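Local coordinates for protein Thf1 (Thermosynechococcus elongatus, PDB 5MJR) that may take part in photosynthetic membrane biogenesis and associates with the FtsH protease complex involved in photosystem II repair in cyanobacteria, at residues I47-L51 with L97-E101; Y43-I47 with F80-Y84; V73-F77 with R90-F94; L127-N131 with Q177-I182. All coordinates share one frame; numbering follows the deposited sequence.

Interaction 1 (I47-L51 with L97-E101)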
# COMPACT_ATOMS: atom_id res chain seq x y z
N ILE A 47 -5.02 -13.18 1.00
CA ILE A 47 -4.74 -12.73 2.35
C ILE A 47 -3.47 -13.35 2.88
O ILE A 47 -2.60 -12.65 3.45
CB ILE A 47 -5.94 -12.98 3.29
CG1 ILE A 47 -7.14 -12.14 2.87
CG2 ILE A 47 -5.56 -12.75 4.73
CD1 ILE A 47 -8.45 -12.69 3.40
N GLU A 48 -3.27 -14.66 2.67
CA GLU A 48 -2.04 -15.28 3.14
C GLU A 48 -0.81 -14.72 2.37
O GLU A 48 0.26 -14.59 2.98
CB GLU A 48 -2.13 -16.81 3.10
CG GLU A 48 -3.14 -17.38 4.12
CD GLU A 48 -3.10 -18.90 4.28
OE1 GLU A 48 -2.21 -19.55 3.67
OE2 GLU A 48 -4.06 -19.37 4.99
N GLU A 49 -0.95 -14.46 1.04
CA GLU A 49 0.16 -13.87 0.31
C GLU A 49 0.51 -12.49 0.96
O GLU A 49 1.71 -12.20 1.11
CB GLU A 49 -0.18 -13.71 -1.17
CG GLU A 49 -0.05 -14.95 -2.03
CD GLU A 49 -0.19 -14.70 -3.54
OE1 GLU A 49 -0.02 -13.53 -3.98
OE2 GLU A 49 -0.46 -15.72 -4.23
N LEU A 50 -0.45 -11.70 1.29
CA LEU A 50 -0.22 -10.38 1.91
C LEU A 50 0.44 -10.56 3.29
O LEU A 50 1.34 -9.81 3.66
CB LEU A 50 -1.49 -9.54 1.93
CG LEU A 50 -1.33 -8.10 2.37
CD1 LEU A 50 -0.32 -7.30 1.53
CD2 LEU A 50 -2.68 -7.45 2.42
N LEU A 51 -0.10 -11.54 4.06
CA LEU A 51 0.48 -11.77 5.41
C LEU A 51 1.98 -12.11 5.27
O LEU A 51 2.79 -11.63 6.08
CB LEU A 51 -0.26 -12.96 6.12
CG LEU A 51 -1.63 -12.63 6.68
CD1 LEU A 51 -2.27 -13.95 7.12
CD2 LEU A 51 -1.55 -11.73 7.93
N LEU A 97 -5.57 -8.97 10.12
CA LEU A 97 -4.35 -8.94 9.33
C LEU A 97 -3.34 -8.00 10.02
O LEU A 97 -2.18 -8.38 10.20
CB LEU A 97 -4.69 -8.40 7.92
CG LEU A 97 -3.44 -8.38 6.98
CD1 LEU A 97 -3.70 -9.11 5.67
CD2 LEU A 97 -3.33 -6.98 6.58
N CYS A 98 -3.77 -6.84 10.45
CA CYS A 98 -2.80 -5.92 11.04
C CYS A 98 -2.27 -6.39 12.38
O CYS A 98 -1.05 -6.38 12.65
CB CYS A 98 -3.42 -4.52 11.18
SG CYS A 98 -3.67 -3.70 9.60
N VAL A 99 -3.19 -6.86 13.26
CA VAL A 99 -2.72 -7.31 14.56
C VAL A 99 -1.82 -8.52 14.43
O VAL A 99 -0.83 -8.65 15.20
CB VAL A 99 -3.84 -7.47 15.59
CG1 VAL A 99 -4.62 -6.23 15.82
CG2 VAL A 99 -4.74 -8.55 15.31
N ALA A 100 -2.09 -9.41 13.47
CA ALA A 100 -1.22 -10.56 13.24
C ALA A 100 0.21 -10.17 12.85
O ALA A 100 1.17 -10.92 13.09
CB ALA A 100 -1.82 -11.44 12.18
N GLU A 101 0.33 -9.01 12.22
CA GLU A 101 1.60 -8.47 11.77
C GLU A 101 2.22 -7.49 12.81
O GLU A 101 3.18 -6.83 12.46
CB GLU A 101 1.39 -7.71 10.45
CG GLU A 101 0.95 -8.52 9.32
CD GLU A 101 1.99 -9.45 8.73
OE1 GLU A 101 3.15 -9.54 9.10
OE2 GLU A 101 1.52 -10.15 7.75
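L51 and L97 meet side by side at the centre of this buried contact, their side chains running past each other in opposite directions. CD2 of L51 lies 4.0 Å from CG of L97. The same methyl also reaches the CB of A100, one helical turn further on. The CD1 branch of L97 goes further. It sits 3.8 Å from CD2 of L50, with the two side chains crossing at about a right angle, and it also meets CG2 of I47 at 4.2 Å. One leucine is thus set among three residues of the other helix. With CG anti to the backbone N (chi1 -179°), the L97 side chain is carried across to that helix.

The polar part of the contact is at E101. Its OE2 lies 2.6 Å from the backbone O of L51; two oxygens this close would probably share a proton. OE2 also rests 3.5 Å from CD2 of L51. The chain of E101 bends at chi2 (-72°), bringing OE2 up to the L51 carbonyl. The other oxygen, OE1, forms a salt bridge with R58 of helix 41-58, which helps to fix the group.

Further out, F31 of helix 24-34 touches I47, L51 and A100. F80 of helix 67-80 touches I47 and L50. E101 is also the first residue beyond helix 90-100 to leave helical geometry. The contact is therefore helix-to-helix packing in the core of an all-helical fold, with an acidic residue at the C-terminal end of one helix turned onto its neighbour.

Interaction 2 (Y43-I47 with F80-Y84)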
# COMPACT_ATOMS: atom_id res chain seq x y z
N TYR A 43 -9.94 -15.93 -1.51
CA TYR A 43 -9.46 -14.82 -0.69
C TYR A 43 -8.43 -15.25 0.33
O TYR A 43 -7.49 -14.50 0.59
CB TYR A 43 -10.67 -14.15 -0.04
CG TYR A 43 -11.47 -13.41 -1.06
CD1 TYR A 43 -11.05 -12.17 -1.55
CD2 TYR A 43 -12.60 -13.92 -1.65
CE1 TYR A 43 -11.75 -11.48 -2.50
CE2 TYR A 43 -13.31 -13.28 -2.63
CZ TYR A 43 -12.90 -12.04 -3.05
OH TYR A 43 -13.55 -11.37 -4.02
N ARG A 44 -8.50 -16.48 0.81
CA ARG A 44 -7.42 -16.99 1.70
C ARG A 44 -6.10 -16.93 0.95
O ARG A 44 -5.06 -16.59 1.57
CB ARG A 44 -7.71 -18.40 2.18
CG ARG A 44 -8.84 -18.44 3.15
CD ARG A 44 -8.94 -19.69 4.06
NE ARG A 44 -8.59 -20.97 3.38
CZ ARG A 44 -9.45 -21.78 2.75
NH1 ARG A 44 -10.73 -21.49 2.61
NH2 ARG A 44 -9.04 -22.92 2.18
N ARG A 45 -6.07 -17.24 -0.36
CA ARG A 45 -4.84 -17.19 -1.07
C ARG A 45 -4.24 -15.74 -1.07
O ARG A 45 -3.07 -15.52 -0.80
CB ARG A 45 -4.99 -17.68 -2.51
CG ARG A 45 -5.28 -19.12 -2.71
CD ARG A 45 -5.12 -19.69 -4.14
NE ARG A 45 -6.22 -19.28 -5.07
CZ ARG A 45 -7.43 -19.89 -5.14
NH1 ARG A 45 -7.75 -20.94 -4.35
NH2 ARG A 45 -8.35 -19.50 -6.04
N PHE A 46 -5.08 -14.73 -1.36
CA PHE A 46 -4.63 -13.33 -1.41
C PHE A 46 -4.23 -12.85 -0.02
O PHE A 46 -3.18 -12.18 0.16
CB PHE A 46 -5.71 -12.47 -2.06
CG PHE A 46 -5.71 -12.48 -3.56
CD1 PHE A 46 -6.17 -13.54 -4.28
CD2 PHE A 46 -5.23 -11.37 -4.23
CE1 PHE A 46 -6.10 -13.58 -5.71
CE2 PHE A 46 -5.22 -11.31 -5.60
CZ PHE A 46 -5.64 -12.45 -6.37
N ILE A 47 -5.02 -13.18 1.00
CA ILE A 47 -4.74 -12.73 2.35
C ILE A 47 -3.47 -13.35 2.88
O ILE A 47 -2.60 -12.65 3.45
CB ILE A 47 -5.94 -12.98 3.29
CG1 ILE A 47 -7.14 -12.14 2.87
CG2 ILE A 47 -5.56 -12.75 4.73
CD1 ILE A 47 -8.45 -12.69 3.40
N PHE A 80 -8.15 -5.79 -3.72
CA PHE A 80 -8.41 -7.25 -3.88
C PHE A 80 -9.66 -7.64 -3.13
O PHE A 80 -10.26 -8.66 -3.52
CB PHE A 80 -7.22 -8.17 -3.74
CG PHE A 80 -6.76 -8.55 -2.38
CD1 PHE A 80 -7.53 -9.27 -1.42
CD2 PHE A 80 -5.46 -8.17 -1.99
CE1 PHE A 80 -6.93 -9.55 -0.18
CE2 PHE A 80 -4.94 -8.47 -0.76
CZ PHE A 80 -5.70 -9.09 0.15
N MET A 81 -10.07 -6.91 -2.11
CA MET A 81 -11.22 -7.25 -1.35
C MET A 81 -12.49 -6.54 -1.83
O MET A 81 -13.55 -6.70 -1.18
CB MET A 81 -10.98 -6.92 0.14
CG MET A 81 -9.89 -7.76 0.80
SD MET A 81 -10.37 -9.51 1.04
CE MET A 81 -11.39 -9.37 2.49
N GLU A 82 -12.42 -5.83 -2.98
CA GLU A 82 -13.55 -5.03 -3.40
C GLU A 82 -14.85 -5.82 -3.65
O GLU A 82 -15.94 -5.32 -3.56
CB GLU A 82 -13.14 -4.17 -4.62
CG GLU A 82 -12.85 -4.88 -5.85
CD GLU A 82 -12.39 -3.97 -7.01
OE1 GLU A 82 -12.60 -2.75 -6.88
OE2 GLU A 82 -11.83 -4.53 -7.99
N GLY A 83 -14.69 -7.10 -4.03
CA GLY A 83 -15.79 -8.01 -4.23
C GLY A 83 -15.99 -9.05 -3.19
O GLY A 83 -16.76 -9.99 -3.41
N TYR A 84 -15.27 -8.95 -2.08
CA TYR A 84 -15.30 -9.95 -1.02
C TYR A 84 -16.74 -10.09 -0.51
O TYR A 84 -17.40 -9.16 -0.15
CB TYR A 84 -14.43 -9.55 0.14
CG TYR A 84 -14.40 -10.63 1.24
CD1 TYR A 84 -13.70 -11.80 1.02
CD2 TYR A 84 -15.12 -10.50 2.39
CE1 TYR A 84 -13.68 -12.81 1.94
CE2 TYR A 84 -15.13 -11.54 3.32
CZ TYR A 84 -14.41 -12.69 3.07
OH TYR A 84 -14.41 -13.75 3.99
O HOH W 1 -12.66 -8.98 -4.71
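The ring of Y43 is swung toward Y84 by a chi1 of -71°, which sets CG anti to the carbonyl carbon. Y84 meets it with CG anti to its own backbone N (chi1 -177°). The result is a T-shaped pair, with the edge of Y84 directed at the face of Y43 and the planes at 87°. CD1 of Y84 comes to 3.4 Å from CG of Y43.

The backbone O of F80 lies at the edge of the Y43 ring, 3.3 Å from its CE1. SD of M81 approaches the same ring obliquely, in a Met-aromatic contact. Beyond the ring, one water is held by three groups. It lies 2.6 Å from OH of Y43, donates to O of F80 and accepts from N of G83. This ties the phenol to the type I turn M81-Y84.

F46 packs on F80 through a CH-pi contact. Its CB stands 3.8 Å from the centroid of the F80 ring, over one face, while CG1 of I47 meets that ring at its edge. A leucine in place of Y43 would probably leave the water without one of its three partners and the edge of Y84 without an aromatic face.

The contact joins helix 41-58 to the turn that follows helix 67-80. I93 of helix 90-100 also touches I47, M81 and Y84, and I203, near the end of the modelled chain, touches Y43 and F46.

Interaction 3 (V73-F77 with R90-F94)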
# COMPACT_ATOMS: atom_id res chain seq x y z
N VAL A 73 -0.61 -0.78 1.72
CA VAL A 73 -1.30 -1.94 2.29
C VAL A 73 -2.79 -1.75 2.23
O VAL A 73 -3.56 -2.65 1.81
CB VAL A 73 -0.84 -2.18 3.73
CG1 VAL A 73 -1.70 -3.22 4.47
CG2 VAL A 73 0.58 -2.60 3.78
N VAL A 74 -3.26 -0.57 2.66
CA VAL A 74 -4.70 -0.30 2.67
C VAL A 74 -5.26 -0.37 1.27
O VAL A 74 -6.32 -0.95 1.02
CB VAL A 74 -4.99 1.07 3.32
CG1 VAL A 74 -6.40 1.57 3.06
CG2 VAL A 74 -4.75 0.97 4.82
N THR A 75 -4.53 0.22 0.33
CA THR A 75 -5.00 0.25 -1.11
C THR A 75 -5.04 -1.15 -1.67
O THR A 75 -6.04 -1.51 -2.34
CB THR A 75 -4.04 1.19 -1.93
OG1 THR A 75 -4.14 2.51 -1.40
CG2 THR A 75 -4.46 1.21 -3.38
N ALA A 76 -3.94 -1.90 -1.53
CA ALA A 76 -3.88 -3.24 -2.09
C ALA A 76 -5.04 -4.13 -1.49
O ALA A 76 -5.71 -4.88 -2.23
CB ALA A 76 -2.57 -3.89 -1.87
N PHE A 77 -5.16 -4.08 -0.16
CA PHE A 77 -6.18 -4.85 0.52
C PHE A 77 -7.55 -4.43 -0.03
O PHE A 77 -8.36 -5.28 -0.41
CB PHE A 77 -6.10 -4.63 2.03
CG PHE A 77 -7.15 -5.35 2.81
CD1 PHE A 77 -8.32 -4.81 3.05
CD2 PHE A 77 -6.87 -6.64 3.30
CE1 PHE A 77 -9.32 -5.51 3.84
CE2 PHE A 77 -7.83 -7.33 4.06
CZ PHE A 77 -9.03 -6.78 4.28
N ARG A 90 -15.23 -7.74 5.99
CA ARG A 90 -14.00 -7.20 5.46
C ARG A 90 -13.18 -6.34 6.46
O ARG A 90 -11.96 -6.53 6.60
CB ARG A 90 -14.39 -6.44 4.21
CG ARG A 90 -13.25 -5.85 3.53
CD ARG A 90 -13.67 -5.43 2.13
NE ARG A 90 -14.87 -4.65 2.15
CZ ARG A 90 -15.80 -4.62 1.22
NH1 ARG A 90 -15.63 -5.28 0.04
NH2 ARG A 90 -16.94 -3.93 1.46
N ASP A 91 -13.88 -5.55 7.25
CA ASP A 91 -13.15 -4.75 8.26
C ASP A 91 -12.54 -5.62 9.40
O ASP A 91 -11.41 -5.37 9.86
CB ASP A 91 -14.02 -3.68 8.90
CG ASP A 91 -14.47 -2.57 7.86
OD1 ASP A 91 -13.85 -2.46 6.74
OD2 ASP A 91 -15.47 -1.82 8.10
N ARG A 92 -13.24 -6.68 9.79
CA ARG A 92 -12.69 -7.58 10.77
C ARG A 92 -11.49 -8.30 10.23
O ARG A 92 -10.51 -8.55 10.95
CB ARG A 92 -13.76 -8.71 11.14
CG ARG A 92 -14.82 -8.19 12.02
CD ARG A 92 -15.95 -9.23 12.08
NE ARG A 92 -17.01 -8.97 13.05
CZ ARG A 92 -18.30 -8.76 12.80
NH1 ARG A 92 -18.79 -8.72 11.54
NH2 ARG A 92 -19.13 -8.55 13.83
N ILE A 93 -11.49 -8.65 8.97
CA ILE A 93 -10.35 -9.28 8.35
C ILE A 93 -9.11 -8.31 8.33
O ILE A 93 -7.99 -8.73 8.61
CB ILE A 93 -10.65 -9.79 6.91
CG1 ILE A 93 -11.64 -10.98 7.01
CG2 ILE A 93 -9.42 -10.13 6.14
CD1 ILE A 93 -12.22 -11.42 5.73
N PHE A 94 -9.36 -7.03 7.96
CA PHE A 94 -8.27 -6.06 7.99
C PHE A 94 -7.65 -5.90 9.41
O PHE A 94 -6.44 -5.87 9.56
CB PHE A 94 -8.72 -4.75 7.44
CG PHE A 94 -7.59 -3.76 7.32
CD1 PHE A 94 -6.70 -3.90 6.29
CD2 PHE A 94 -7.45 -2.72 8.24
CE1 PHE A 94 -5.58 -3.02 6.15
CE2 PHE A 94 -6.39 -1.83 8.13
CZ PHE A 94 -5.45 -2.03 7.07
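F77 and F94 form a T-shaped aromatic pair in the core of an all-helical fold, between two successive helices, 67-80 and 90-100. The short helical segments run roughly antiparallel, at 139° between their directions. Their axes come no closer than 12.3 Å, so large side chains fill the space between.

The edge of F94 faces the F77 ring, with the planes at 64° and the centroids 5.1 Å apart. CD1 of F94 stands over the centre of the F77 ring. F77 carries CG anti to its backbone N (chi1 178°), which extends the ring across to the start of helix 90-100. There CG2 of I93 lies in the ring plane, 3.8 Å from CE2 of F77. The backbone O of R90 also lies near the edge of F77. The R90 guanidinium is turned to the backbone O of M81.

P105 and K109 of helix 105-113 touch F94. I54 of helix 41-58 touches V73. At its far end the F94 ring meets the two valines of helix 67-80: CE1 lies near CG1 of V73, and CZ is 3.8 Å from CG2 of V74.

Interaction 4 (L127-N131 with Q177-I182)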
# COMPACT_ATOMS: atom_id res chain seq x y z
N LEU A 127 5.62 18.93 -6.46
CA LEU A 127 7.04 19.02 -6.80
C LEU A 127 7.66 20.23 -6.03
O LEU A 127 8.74 20.11 -5.52
CB LEU A 127 7.21 19.16 -8.28
CG LEU A 127 6.75 18.01 -9.17
CD1 LEU A 127 6.78 18.28 -10.68
CD2 LEU A 127 7.57 16.75 -8.92
N ASP A 128 6.95 21.36 -5.97
CA ASP A 128 7.47 22.51 -5.28
C ASP A 128 7.71 22.20 -3.77
O ASP A 128 8.72 22.55 -3.17
CB ASP A 128 6.53 23.68 -5.38
CG ASP A 128 6.55 24.35 -6.74
OD1 ASP A 128 7.52 24.07 -7.51
OD2 ASP A 128 5.62 25.19 -7.00
N GLU A 129 6.76 21.45 -3.15
CA GLU A 129 6.89 21.08 -1.75
C GLU A 129 8.06 20.11 -1.54
O GLU A 129 8.88 20.27 -0.62
CB GLU A 129 5.58 20.53 -1.27
CG GLU A 129 5.57 20.43 0.19
CD GLU A 129 4.21 20.08 0.87
OE1 GLU A 129 3.10 20.22 0.28
OE2 GLU A 129 4.29 19.76 2.06
N LEU A 130 8.21 19.13 -2.42
CA LEU A 130 9.37 18.23 -2.36
C LEU A 130 10.69 19.03 -2.51
O LEU A 130 11.66 18.83 -1.76
CB LEU A 130 9.27 17.13 -3.34
CG LEU A 130 8.15 16.09 -3.08
CD1 LEU A 130 7.88 15.25 -4.32
CD2 LEU A 130 8.49 15.21 -1.91
N ASN A 131 10.69 19.92 -3.51
CA ASN A 131 11.92 20.64 -3.82
C ASN A 131 12.30 21.67 -2.70
O ASN A 131 13.41 22.19 -2.71
CB ASN A 131 11.75 21.28 -5.18
CG ASN A 131 11.89 20.26 -6.27
OD1 ASN A 131 12.61 19.26 -6.12
ND2 ASN A 131 11.28 20.53 -7.38
N GLN A 177 8.47 12.73 -14.22
CA GLN A 177 8.72 14.00 -13.54
C GLN A 177 9.27 13.75 -12.10
O GLN A 177 10.01 14.50 -11.54
CB GLN A 177 7.43 14.81 -13.43
CG GLN A 177 6.91 15.40 -14.72
CD GLN A 177 5.77 16.37 -14.57
OE1 GLN A 177 4.64 16.16 -15.08
NE2 GLN A 177 6.06 17.48 -13.90
N LEU A 178 8.75 12.71 -11.44
CA LEU A 178 9.16 12.39 -10.08
C LEU A 178 10.58 11.80 -10.04
O LEU A 178 11.24 11.96 -9.00
CB LEU A 178 8.17 11.41 -9.44
CG LEU A 178 6.85 11.99 -9.06
CD1 LEU A 178 5.82 10.90 -8.65
CD2 LEU A 178 7.01 13.01 -7.92
N ALA A 179 11.01 11.14 -11.07
CA ALA A 179 12.23 10.32 -11.02
C ALA A 179 13.47 11.17 -10.59
O ALA A 179 14.22 10.69 -9.73
CB ALA A 179 12.47 9.60 -12.35
N PRO A 180 13.67 12.42 -11.10
CA PRO A 180 14.83 13.19 -10.61
C PRO A 180 14.65 13.84 -9.25
O PRO A 180 15.60 14.44 -8.74
CB PRO A 180 15.03 14.19 -11.74
CG PRO A 180 13.73 14.30 -12.41
CD PRO A 180 12.99 13.09 -12.21
N VAL A 181 13.43 13.79 -8.70
CA VAL A 181 13.08 14.52 -7.50
C VAL A 181 13.06 13.64 -6.25
O VAL A 181 13.44 14.18 -5.19
CB VAL A 181 11.66 15.21 -7.71
CG1 VAL A 181 11.09 15.84 -6.46
CG2 VAL A 181 11.73 16.20 -8.85
N ILE A 182 12.61 12.38 -6.34
CA ILE A 182 12.53 11.52 -5.16
C ILE A 182 13.43 10.33 -5.32
O ILE A 182 13.65 9.82 -6.43
CB ILE A 182 11.05 11.16 -4.88
CG1 ILE A 182 10.46 10.25 -5.93
CG2 ILE A 182 10.22 12.39 -4.61
CD1 ILE A 182 9.05 9.71 -5.67
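L130 and V181 form the close-packed side of this contact, together with I182. CB of L130 lies 3.8 Å from CG1 of V181, the two side chains crossing at about a right angle. Its CD1 methyl goes further and reaches CG2 of I182 at 3.7 Å. L127 adds to this patch through CD2, which meets CD2 of L178 at 3.9 Å and CG2 of V181 slightly further away. V181 has its CG1 anti to the backbone N (chi1 172°). Its two methyls therefore divide the work, CG1 facing L130 and CG2 facing L127.

The outer side is more exposed and sparser, made of single contacts. There CD1 of L127 rests 3.4 Å from NE2 of Q177, a methyl against an amide nitrogen. OD1 of N131 approaches CG1 of V181 at 3.8 Å, with no polar partner on the opposing segment. A glycine at V181 would probably open a gap facing L127 and L130 and leave N131 without its apolar neighbour.

The backbone turns after L178, and V181 faces L130. The O of L178 accepts from both V181 N and I182 N, which ties the turn back to the helix. L139, from a loop, also touches L130. The contact is apolar packing of residues 127-131 of helix 123-131 on residues 177-182, where helix 171-178 runs into a loop, in an all-helical fold.

In the fold
Interactions 1, 2 and 3 form one connected cluster on the same side of the chain's centre. Interactions 1 and 2 share I47, and CD2 of L50 touches CE2 of F80 at 4.0 Å. I47 also reaches interaction 3, its CD1 lying 3.9 Å from CG2 of I93. Interactions 2 and 3 are joined by a probable hydrogen bond of 2.8 Å from R90 NH1 to M81 O. In sequence, interaction 3 nests inside the loop closed by interaction 1, while interactions 2 and 3 alternate. Interaction 4 lies on the opposite side of the centre, with its own centre about 30 Å from that of interaction 3 and nearest atoms about 15 Å apart.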